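Local coordinates for ATP phosphoribosyltransferase (Methanobacterium thermoautotrophicum, PDB 2VD3), which probably catalyses the joining of ATP and 5-phosphoribose 1-diphosphate that opens histidine biosynthesis, and is captured here inhibited by bound histidine, at residues A[217-222]-A[233-238]; A[256-261]-A[282-287]. All coordinates share one frame; numbering follows the deposited sequence.

Contact 1: residues A[217-222]-A[233-238]. With HIS (histidine), chain C; HIS (histidine), chain B.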
loop_
_atom_site.group_PDB
_atom_site.type_symbol
_atom_site.label_atom_id
_atom_site.label_comp_id
_atom_site.label_asym_id
_atom_site.label_seq_id
_atom_site.Cartn_x
_atom_site.Cartn_y
_atom_site.Cartn_z
ATOM N N ARG A 217 -12.730 -22.417 -28.619
ATOM C CA ARG A 217 -11.813 -21.690 -29.493
ATOM C C ARG A 217 -12.119 -22.043 -30.942
ATOM O O ARG A 217 -12.751 -23.073 -31.206
ATOM C CB ARG A 217 -10.353 -22.028 -29.164
ATOM C CG ARG A 217 -9.882 -21.726 -27.746
ATOM C CD ARG A 217 -9.930 -20.237 -27.405
ATOM N NE ARG A 217 -8.983 -19.902 -26.339
ATOM C CZ ARG A 217 -9.220 -20.022 -25.032
ATOM N NH1 ARG A 217 -8.271 -19.696 -24.158
ATOM N NH2 ARG A 217 -10.391 -20.465 -24.592
ATOM N N LEU A 218 -11.680 -21.190 -31.869
ATOM C CA LEU A 218 -11.792 -21.468 -33.307
ATOM C C LEU A 218 -10.470 -22.032 -33.842
ATOM O O LEU A 218 -9.462 -21.313 -33.922
ATOM C CB LEU A 218 -12.206 -20.209 -34.090
ATOM C CG LEU A 218 -12.308 -20.286 -35.621
ATOM C CD1 LEU A 218 -13.532 -21.047 -36.061
ATOM C CD2 LEU A 218 -12.308 -18.887 -36.241
ATOM N N VAL A 219 -10.493 -23.312 -34.213
ATOM C CA VAL A 219 -9.298 -24.017 -34.666
ATOM C C VAL A 219 -9.207 -24.047 -36.194
ATOM O O VAL A 219 -10.150 -24.454 -36.865
ATOM C CB VAL A 219 -9.220 -25.443 -34.060
ATOM C CG1 VAL A 219 -8.042 -26.239 -34.634
ATOM C CG2 VAL A 219 -9.109 -25.352 -32.551
ATOM N N MET A 220 -8.066 -23.599 -36.721
ATOM C CA MET A 220 -7.813 -23.541 -38.166
ATOM C C MET A 220 -6.578 -24.361 -38.530
ATOM O O MET A 220 -5.608 -24.403 -37.772
ATOM C CB MET A 220 -7.582 -22.098 -38.629
ATOM C CG MET A 220 -8.692 -21.127 -38.319
ATOM S SD MET A 220 -8.157 -19.410 -38.413
ATOM C CE MET A 220 -8.320 -19.039 -40.154
ATOM N N LEU A 221 -6.618 -24.992 -39.704
ATOM C CA LEU A 221 -5.509 -25.827 -40.182
ATOM C C LEU A 221 -5.447 -25.901 -41.703
ATOM O O LEU A 221 -6.461 -25.738 -42.385
ATOM C CB LEU A 221 -5.592 -27.244 -39.595
ATOM C CG LEU A 221 -6.846 -28.104 -39.812
ATOM C CD1 LEU A 221 -6.935 -28.713 -41.218
ATOM C CD2 LEU A 221 -6.861 -29.209 -38.787
ATOM N N ASN A 222 -4.247 -26.150 -42.217
ATOM C CA ASN A 222 -4.043 -26.444 -43.625
ATOM C C ASN A 222 -3.917 -27.955 -43.831
ATOM O O ASN A 222 -3.098 -28.609 -43.184
ATOM C CB ASN A 222 -2.796 -25.726 -44.146
ATOM C CG ASN A 222 -2.961 -24.218 -44.187
ATOM O OD1 ASN A 222 -4.044 -23.700 -44.474
ATOM N ND2 ASN A 222 -1.874 -23.501 -43.918
ATOM N N ALA A 233 -14.339 -35.990 -39.787
ATOM C CA ALA A 233 -14.680 -36.824 -38.634
ATOM C C ALA A 233 -14.020 -36.358 -37.334
ATOM O O ALA A 233 -14.525 -36.641 -36.249
ATOM C CB ALA A 233 -14.343 -38.292 -38.915
ATOM N N LEU A 234 -12.899 -35.645 -37.445
ATOM C CA LEU A 234 -12.169 -35.163 -36.269
ATOM C C LEU A 234 -12.675 -33.804 -35.780
ATOM O O LEU A 234 -12.635 -33.509 -34.581
ATOM C CB LEU A 234 -10.664 -35.091 -36.551
ATOM C CG LEU A 234 -9.873 -36.377 -36.818
ATOM C CD1 LEU A 234 -8.455 -36.026 -37.227
ATOM C CD2 LEU A 234 -9.869 -37.332 -35.623
ATOM N N MET A 235 -13.147 -32.982 -36.714
ATOM C CA MET A 235 -13.619 -31.644 -36.397
ATOM C C MET A 235 -15.075 -31.453 -36.817
ATOM O O MET A 235 -15.334 -30.781 -37.815
ATOM C CB MET A 235 -12.754 -30.588 -37.101
ATOM C CG MET A 235 -11.287 -30.603 -36.743
ATOM S SD MET A 235 -10.681 -28.926 -36.512
ATOM C CE MET A 235 -10.523 -28.331 -38.182
ATOM N N PRO A 236 -16.037 -32.013 -36.052
ATOM C CA PRO A 236 -17.424 -31.804 -36.477
ATOM C C PRO A 236 -17.840 -30.333 -36.347
ATOM O O PRO A 236 -18.638 -29.845 -37.142
ATOM C CB PRO A 236 -18.234 -32.688 -35.521
ATOM C CG PRO A 236 -17.235 -33.562 -34.825
ATOM C CD PRO A 236 -15.958 -32.804 -34.813
ATOM N N GLY A 237 -17.280 -29.637 -35.362
ATOM C CA GLY A 237 -17.610 -28.241 -35.118
ATOM C C GLY A 237 -19.068 -28.079 -34.742
ATOM O O GLY A 237 -19.685 -28.997 -34.188
ATOM N N MET A 238 -19.630 -26.915 -35.053
ATOM C CA MET A 238 -20.988 -26.613 -34.624
ATOM C C MET A 238 -22.058 -27.177 -35.556
ATOM O O MET A 238 -22.996 -27.825 -35.096
ATOM C CB MET A 238 -21.153 -25.118 -34.336
ATOM C CG MET A 238 -20.985 -24.816 -32.852
ATOM S SD MET A 238 -20.652 -23.101 -32.399
ATOM C CE MET A 238 -20.817 -23.206 -30.621
HETATM N N HIS C . -3.735 -20.664 -45.164
HETATM C CA HIS C . -3.153 -19.571 -44.315
HETATM C C HIS C . -1.684 -19.828 -44.008
HETATM O O HIS C . -0.982 -18.946 -43.518
HETATM C CB HIS C . -3.936 -19.422 -43.006
HETATM C CG HIS C . -4.050 -20.693 -42.221
HETATM N ND1 HIS C . -5.255 -21.332 -42.010
HETATM C CD2 HIS C . -3.112 -21.443 -41.597
HETATM C CE1 HIS C . -5.052 -22.423 -41.291
HETATM N NE2 HIS C . -3.759 -22.514 -41.031
HETATM O OXT HIS C . -1.162 -20.928 -44.237
HETATM N N HIS B . -18.407 -23.929 -39.614
HETATM C CA HIS B . -17.621 -24.011 -38.337
HETATM C C HIS B . -18.441 -24.644 -37.221
HETATM O O HIS B . -17.905 -24.996 -36.171
HETATM C CB HIS B . -17.142 -22.622 -37.903
HETATM C CG HIS B . -18.242 -21.612 -37.781
HETATM N ND1 HIS B . -18.338 -20.512 -38.608
HETATM C CD2 HIS B . -19.292 -21.536 -36.930
HETATM C CE1 HIS B . -19.402 -19.802 -38.271
HETATM N NE2 HIS B . -20.000 -20.406 -37.258
HETATM O OXT HIS B . -19.663 -24.813 -37.336
#
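Val219 and Leu221 press onto Met235, packing strand 216-224 of the four-stranded antiparallel sheet in the C-terminal, GlnB-like regulatory domain of HisG against the turn that follows helix 228-234. The backbones stay well apart, with the CA atoms of Val219 and Met235 8.9 Å from each other, and the space is bridged mainly by side chains, with the Val219 carbonyl O also near the Met235 methyl. Along the strand, Arg217 comes first and serves the assembly, its NE forming a salt bridge with Glu285 of the second subunit. Val219 then turns its CB toward the loop and lays CG1 beside the Met235 sulfur, 4.2 Å from SD. Met220 points to the other side of the sheet, where its CB lies 3.7 Å from CE1 of the chain C histidine. Leu221 faces the loop again; its CG is held between its own backbone N and carbonyl carbon (chi1 57°), and from there the branch meets the methionine methyl tip to tip, CD2 to CE 3.8 Å. Met235 reaches this spot through a chain bent at chi2 and chi3, and Val255 of strand 252-260 adds to the same buried apolar cluster. At the end of the segment, Asn222 grips the chain C histidine with both ends of its amide: OD1 accepts from the ligand N at 3.1 Å, while ND2 donates to OXT at 2.7 Å. Asp278 also accepts from ND2, which would help hold the amide in this orientation. The loop beyond Met235 serves the other inhibitor molecule, in chain B. Gly237, at positive phi, brings its CA to 3.4 Å from that ligand's O, and the next residue donates the main bond, Met238 N to O of the chain B histidine, 2.8 Å long and nearly straight at 165°.

Contact 2: residues A[256-261]-A[282-287]. With HIS (histidine), chain B.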
loop_
_atom_site.group_PDB
_atom_site.type_symbol
_atom_site.label_atom_id
_atom_site.label_comp_id
_atom_site.label_asym_id
_atom_site.label_seq_id
_atom_site.Cartn_x
_atom_site.Cartn_y
_atom_site.Cartn_z
ATOM N N HIS A 256 -11.643 -24.790 -40.845
ATOM C CA HIS A 256 -11.904 -24.136 -39.558
ATOM C C HIS A 256 -13.121 -24.750 -38.845
ATOM O O HIS A 256 -14.134 -25.022 -39.488
ATOM C CB HIS A 256 -12.128 -22.621 -39.734
ATOM C CG HIS A 256 -11.293 -21.985 -40.812
ATOM N ND1 HIS A 256 -11.780 -20.991 -41.633
ATOM C CD2 HIS A 256 -10.011 -22.196 -41.200
ATOM C CE1 HIS A 256 -10.836 -20.617 -42.478
ATOM N NE2 HIS A 256 -9.754 -21.334 -42.238
ATOM N N ALA A 257 -13.017 -24.930 -37.530
ATOM C CA ALA A 257 -14.117 -25.421 -36.710
ATOM C C ALA A 257 -13.979 -24.899 -35.291
ATOM O O ALA A 257 -12.869 -24.728 -34.781
ATOM C CB ALA A 257 -14.151 -26.935 -36.715
ATOM N N VAL A 258 -15.121 -24.627 -34.668
ATOM C CA VAL A 258 -15.169 -24.290 -33.250
ATOM C C VAL A 258 -14.935 -25.586 -32.473
ATOM O O VAL A 258 -15.573 -26.607 -32.747
ATOM C CB VAL A 258 -16.536 -23.677 -32.864
ATOM C CG1 VAL A 258 -16.525 -23.204 -31.409
ATOM C CG2 VAL A 258 -16.906 -22.532 -33.803
ATOM N N VAL A 259 -13.981 -25.564 -31.544
ATOM C CA VAL A 259 -13.692 -26.757 -30.746
ATOM C C VAL A 259 -13.608 -26.423 -29.253
ATOM O O VAL A 259 -13.159 -25.344 -28.876
ATOM C CB VAL A 259 -12.419 -27.522 -31.231
ATOM C CG1 VAL A 259 -12.215 -27.375 -32.739
ATOM C CG2 VAL A 259 -11.183 -27.073 -30.493
ATOM N N ASP A 260 -14.050 -27.349 -28.410
ATOM C CA ASP A 260 -13.951 -27.169 -26.973
ATOM C C ASP A 260 -12.551 -27.483 -26.454
ATOM O O ASP A 260 -11.898 -28.392 -26.956
ATOM C CB ASP A 260 -14.974 -28.037 -26.243
ATOM C CG ASP A 260 -15.082 -27.678 -24.780
ATOM O OD1 ASP A 260 -15.697 -26.638 -24.467
ATOM O OD2 ASP A 260 -14.529 -28.416 -23.945
ATOM N N GLU A 261 -12.116 -26.743 -25.433
ATOM C CA GLU A 261 -10.785 -26.904 -24.833
ATOM C C GLU A 261 -10.474 -28.301 -24.285
ATOM O O GLU A 261 -9.313 -28.700 -24.260
ATOM C CB GLU A 261 -10.549 -25.855 -23.747
ATOM C CG GLU A 261 -10.361 -24.437 -24.290
ATOM C CD GLU A 261 -8.905 -24.077 -24.557
ATOM O OE1 GLU A 261 -8.424 -23.107 -23.934
ATOM O OE2 GLU A 261 -8.246 -24.746 -25.383
ATOM N N VAL A 282 -7.585 -19.682 -32.485
ATOM C CA VAL A 282 -7.977 -18.274 -32.530
ATOM C C VAL A 282 -9.050 -18.056 -31.450
ATOM O O VAL A 282 -9.948 -18.888 -31.309
ATOM C CB VAL A 282 -8.556 -17.917 -33.936
ATOM C CG1 VAL A 282 -8.914 -16.446 -34.043
ATOM C CG2 VAL A 282 -7.592 -18.292 -35.039
ATOM N N PRO A 283 -8.971 -16.944 -30.691
ATOM C CA PRO A 283 -9.959 -16.728 -29.639
ATOM C C PRO A 283 -11.341 -16.353 -30.182
ATOM O O PRO A 283 -11.453 -15.736 -31.253
ATOM C CB PRO A 283 -9.382 -15.548 -28.852
ATOM C CG PRO A 283 -8.573 -14.798 -29.852
ATOM C CD PRO A 283 -7.992 -15.843 -30.764
ATOM N N ILE A 284 -12.374 -16.744 -29.438
ATOM C CA ILE A 284 -13.742 -16.349 -29.730
ATOM C C ILE A 284 -14.273 -15.549 -28.539
ATOM O O ILE A 284 -14.256 -16.036 -27.409
ATOM C CB ILE A 284 -14.656 -17.585 -29.997
ATOM C CG1 ILE A 284 -14.134 -18.395 -31.196
ATOM C CG2 ILE A 284 -16.104 -17.146 -30.225
ATOM C CD1 ILE A 284 -14.853 -19.737 -31.426
ATOM N N GLU A 285 -14.754 -14.336 -28.786
ATOM C CA GLU A 285 -15.252 -13.493 -27.702
ATOM C C GLU A 285 -16.675 -13.858 -27.247
ATOM O O GLU A 285 -16.963 -13.918 -26.053
ATOM C CB GLU A 285 -15.161 -12.021 -28.104
ATOM C CG GLU A 285 -15.130 -11.058 -26.941
ATOM C CD GLU A 285 -15.029 -9.619 -27.395
ATOM O OE1 GLU A 285 -14.034 -8.953 -27.043
ATOM O OE2 GLU A 285 -15.936 -9.152 -28.113
ATOM N N ARG A 286 -17.560 -14.100 -28.203
ATOM C CA ARG A 286 -18.975 -14.372 -27.919
ATOM C C ARG A 286 -19.480 -15.457 -28.844
ATOM O O ARG A 286 -19.177 -15.446 -30.043
ATOM C CB ARG A 286 -19.820 -13.129 -28.158
ATOM C CG ARG A 286 -19.828 -12.130 -27.044
ATOM C CD ARG A 286 -20.353 -10.772 -27.510
ATOM N NE ARG A 286 -19.276 -9.805 -27.684
ATOM C CZ ARG A 286 -19.439 -8.558 -28.124
ATOM N NH1 ARG A 286 -20.645 -8.091 -28.448
ATOM N NH2 ARG A 286 -18.386 -7.762 -28.236
ATOM N N ILE A 287 -20.254 -16.388 -28.292
ATOM C CA ILE A 287 -20.996 -17.346 -29.105
ATOM C C ILE A 287 -22.491 -17.200 -28.834
ATOM O O ILE A 287 -22.911 -17.099 -27.681
ATOM C CB ILE A 287 -20.533 -18.810 -28.850
ATOM C CG1 ILE A 287 -19.037 -18.940 -29.120
ATOM C CG2 ILE A 287 -21.340 -19.800 -29.712
ATOM C CD1 ILE A 287 -18.483 -20.329 -28.894
HETATM N N HIS B . -18.407 -23.929 -39.614
HETATM C CA HIS B . -17.621 -24.011 -38.337
HETATM C C HIS B . -18.441 -24.644 -37.221
HETATM O O HIS B . -17.905 -24.996 -36.171
HETATM C CB HIS B . -17.142 -22.622 -37.903
HETATM C CG HIS B . -18.242 -21.612 -37.781
HETATM N ND1 HIS B . -18.338 -20.512 -38.608
HETATM C CD2 HIS B . -19.292 -21.536 -36.930
HETATM C CE1 HIS B . -19.402 -19.802 -38.271
HETATM N NE2 HIS B . -20.000 -20.406 -37.258
HETATM O OXT HIS B . -19.663 -24.813 -37.336
#
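Val258, on strand 252-260, and Ile284, in the short turn between strands 279-283 and 286-288, come closest in the backbone at 8.8 Å between their CA atoms, a gap spanned by apolar side chains. Val258 CG1, set anti to its own nitrogen (chi1 -174°), points into the turn and meets the end of the isoleucine, 3.8 Å from Ile284 CD1. The two side chains cross at about a right angle, a methyl branch against the end of a longer chain. Ile287 CD1 approaches the same CG1 more loosely, at 4.3 Å. The other branch of Val258 serves the inhibitor: CG2 lies 3.6 Å from O of the chain B histidine, and the backbone of the same residue donates to that oxygen, Val258 N to O 3.2 Å at 171°. Within the turn, Arg286 NH2 forms a salt bridge with Glu285 OE2 at 2.8 Å, nearly in the guanidinium plane and on the syn side of the carboxylate, though tilted out of the carboxylate plane. Both residues also make salt bridges to the third subunit, where Arg286 and Ile287 join an antiparallel ladder. Val258 thus lies between the isoleucines of an interface-forming turn and the histidine feedback-inhibition site of the HisG C-terminal domain.

Contact 1 closes along the chain before contact 2 opens, and their centres lie about 9 Å apart in the same C-terminal domain. They share its antiparallel sheet: strand 216-224 runs between 252-260 and 279-283. Probable backbone hydrogen bonds join them directly, Arg217 O to Val259 N and Val219 N to Ala257 O, both 2.8 Å. Both contacts touch the chain B histidine, from the loop of 233-238 and from strand 252-260. Asn222 and Asp278 of the third subunit also bond to that ligand, so inhibitor binding is tied to the packing of neighbouring subunits, consistent with feedback control acting through the assembly.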